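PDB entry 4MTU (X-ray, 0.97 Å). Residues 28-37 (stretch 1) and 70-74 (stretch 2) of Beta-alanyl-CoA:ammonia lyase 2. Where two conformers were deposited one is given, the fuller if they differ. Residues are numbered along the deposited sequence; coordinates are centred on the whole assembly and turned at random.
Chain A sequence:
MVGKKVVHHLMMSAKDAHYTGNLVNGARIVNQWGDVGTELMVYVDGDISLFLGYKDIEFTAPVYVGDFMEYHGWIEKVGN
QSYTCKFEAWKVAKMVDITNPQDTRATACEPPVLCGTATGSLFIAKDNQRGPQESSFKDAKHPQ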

# COMPACT_ATOMS: atom_id res chain seq x y z
N ARG A 28 2.06 -11.00 8.30
CA ARG A 28 3.15 -10.48 7.47
C ARG A 28 4.21 -11.54 7.23
O ARG A 28 4.83 -11.60 6.16
CB ARG A 28 3.76 -9.25 8.17
CG ARG A 28 4.98 -8.65 7.47
CD ARG A 28 4.63 -8.04 6.16
NE ARG A 28 5.80 -7.52 5.43
CZ ARG A 28 6.57 -8.25 4.68
NH1 ARG A 28 6.36 -9.55 4.53
NH2 ARG A 28 7.59 -7.69 4.04
N ILE A 29 4.45 -12.39 8.25
CA ILE A 29 5.41 -13.48 8.08
C ILE A 29 4.88 -14.50 7.06
O ILE A 29 5.62 -14.98 6.21
CB ILE A 29 5.65 -14.19 9.45
CG1 ILE A 29 6.31 -13.23 10.44
CG2 ILE A 29 6.44 -15.44 9.23
CD1 ILE A 29 6.40 -13.77 11.87
N VAL A 30 3.57 -14.82 7.16
CA VAL A 30 2.96 -15.77 6.24
C VAL A 30 3.01 -15.22 4.81
O VAL A 30 3.30 -16.00 3.89
CB VAL A 30 1.54 -16.10 6.70
CG1 VAL A 30 0.90 -17.10 5.74
CG2 VAL A 30 1.54 -16.63 8.14
N ASN A 31 2.84 -13.94 4.62
CA ASN A 31 2.98 -13.34 3.31
C ASN A 31 4.37 -13.64 2.73
O ASN A 31 4.54 -14.04 1.59
CB ASN A 31 2.69 -11.85 3.45
CG ASN A 31 2.81 -11.16 2.11
OD1 ASN A 31 2.61 -11.76 1.11
ND2 ASN A 31 3.19 -9.91 2.07
N GLN A 32 5.40 -13.42 3.58
CA GLN A 32 6.76 -13.63 3.11
C GLN A 32 7.04 -15.11 2.84
O GLN A 32 7.70 -15.43 1.84
CB GLN A 32 7.81 -13.05 4.09
CG GLN A 32 9.07 -12.72 3.36
CD GLN A 32 8.88 -11.63 2.34
OE1 GLN A 32 8.15 -10.65 2.60
NE2 GLN A 32 9.49 -11.75 1.20
N TRP A 33 6.56 -16.00 3.69
CA TRP A 33 6.75 -17.45 3.44
C TRP A 33 6.07 -17.85 2.12
O TRP A 33 6.60 -18.75 1.45
CB TRP A 33 6.19 -18.23 4.59
CG TRP A 33 7.04 -18.20 5.84
CD1 TRP A 33 8.37 -17.93 5.94
CD2 TRP A 33 6.58 -18.50 7.17
NE1 TRP A 33 8.79 -18.03 7.25
CE2 TRP A 33 7.68 -18.38 8.02
CE3 TRP A 33 5.32 -18.81 7.69
CZ2 TRP A 33 7.59 -18.63 9.42
CZ3 TRP A 33 5.22 -19.03 9.04
CH2 TRP A 33 6.35 -18.93 9.90
N GLY A 34 4.96 -17.23 1.75
CA GLY A 34 4.37 -17.53 0.46
C GLY A 34 5.36 -17.24 -0.67
O GLY A 34 5.48 -18.02 -1.63
N ASP A 35 6.06 -16.11 -0.57
CA ASP A 35 7.03 -15.72 -1.61
C ASP A 35 8.28 -16.61 -1.58
O ASP A 35 8.85 -16.93 -2.62
CB ASP A 35 7.39 -14.27 -1.49
CG ASP A 35 6.29 -13.29 -1.79
OD1 ASP A 35 5.18 -13.74 -2.24
OD2 ASP A 35 6.56 -12.07 -1.61
N VAL A 36 8.72 -17.03 -0.37
CA VAL A 36 9.81 -17.99 -0.25
C VAL A 36 9.43 -19.30 -0.93
O VAL A 36 10.20 -19.90 -1.68
CB VAL A 36 10.18 -18.21 1.25
CG1 VAL A 36 11.19 -19.32 1.39
CG2 VAL A 36 10.74 -16.93 1.85
N GLY A 37 8.23 -19.79 -0.61
CA GLY A 37 7.73 -21.02 -1.22
C GLY A 37 7.67 -20.89 -2.75
O GLY A 37 8.05 -21.84 -3.47
N GLU A 70 14.62 -12.02 8.61
CA GLU A 70 14.95 -13.04 7.64
C GLU A 70 13.89 -14.14 7.65
O GLU A 70 13.30 -14.49 8.70
CB GLU A 70 16.26 -13.69 7.89
CG GLU A 70 17.37 -12.84 7.69
CD GLU A 70 18.70 -13.53 7.41
OE1 GLU A 70 19.59 -12.86 6.89
OE2 GLU A 70 18.88 -14.74 7.74
N TYR A 71 13.62 -14.70 6.49
CA TYR A 71 12.59 -15.69 6.29
C TYR A 71 13.26 -16.82 5.50
O TYR A 71 13.66 -16.60 4.38
CB TYR A 71 11.38 -15.14 5.56
CG TYR A 71 10.85 -13.90 6.22
CD1 TYR A 71 9.79 -13.97 7.11
CD2 TYR A 71 11.37 -12.65 5.95
CE1 TYR A 71 9.28 -12.82 7.71
CE2 TYR A 71 10.87 -11.50 6.55
CZ TYR A 71 9.82 -11.58 7.43
OH TYR A 71 9.36 -10.42 7.98
N HIS A 72 13.38 -17.97 6.14
CA HIS A 72 14.06 -19.12 5.54
C HIS A 72 13.02 -20.16 5.12
O HIS A 72 12.01 -20.38 5.80
CB HIS A 72 14.99 -19.78 6.57
CG HIS A 72 16.07 -18.87 7.07
ND1 HIS A 72 17.12 -19.40 7.76
CD2 HIS A 72 16.21 -17.55 7.01
CE1 HIS A 72 17.92 -18.36 8.07
NE2 HIS A 72 17.38 -17.22 7.64
N GLY A 73 13.25 -20.83 3.97
CA GLY A 73 12.43 -21.93 3.60
C GLY A 73 13.23 -22.95 2.81
O GLY A 73 14.20 -22.62 2.12
N TRP A 74 12.77 -24.20 2.89
CA TRP A 74 13.42 -25.26 2.09
C TRP A 74 12.38 -26.36 1.85
O TRP A 74 11.40 -26.53 2.55
CB TRP A 74 14.65 -25.80 2.80
CG TRP A 74 14.45 -26.40 4.14
CD1 TRP A 74 14.24 -27.73 4.38
CD2 TRP A 74 14.40 -25.72 5.41
NE1 TRP A 74 14.09 -27.90 5.73
CE2 TRP A 74 14.18 -26.71 6.39
CE3 TRP A 74 14.52 -24.40 5.80
CZ2 TRP A 74 14.09 -26.37 7.76
CZ3 TRP A 74 14.43 -24.09 7.13
CH2 TRP A 74 14.22 -25.04 8.11

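Residues 28-37 form part of a longer helix that lies across strand 70-74, the two axes approaching to 8.3 Å with their N-to-C directions 42° apart. No hydrogen bond joins the two stretches, so the contact, which buries 325 Å² in all, rests on packing. Backbones come closest where V36 faces G73, with 6.1 Å between V36 CA and G73 CA. G73 suits this position because V36 CG1 lies 3.6 Å from G73 N; an ideal CB on G73 would fall 2.5 Å from V36 CG1, a clash.

Y71 dominates the strand's side of the contact. Its CA-to-CB bond points toward the helix, and its ring meets Q32, whose CG lies over one face, 3.7 Å from the ring centroid, in a CH-pi contact. The methylene suits the aromatic face, while the polar end of Q32 is satisfied separately: R28 NH1 donates to Q32 OE1 at 2.9 Å, one helical turn away, and Q32 NE2 is bonded elsewhere in the structure. I29 CG1 packs 4.1 Å from Y71 CE1. Nearer the strand backbone, W33 CD1 and V36 CG2 approach Y71 CB at 4.1 and 4.2 Å, respectively. On the strand, E70 and H72 point away from the helix, and H72 NE2 donates to E70 OE2 at 2.9 Å.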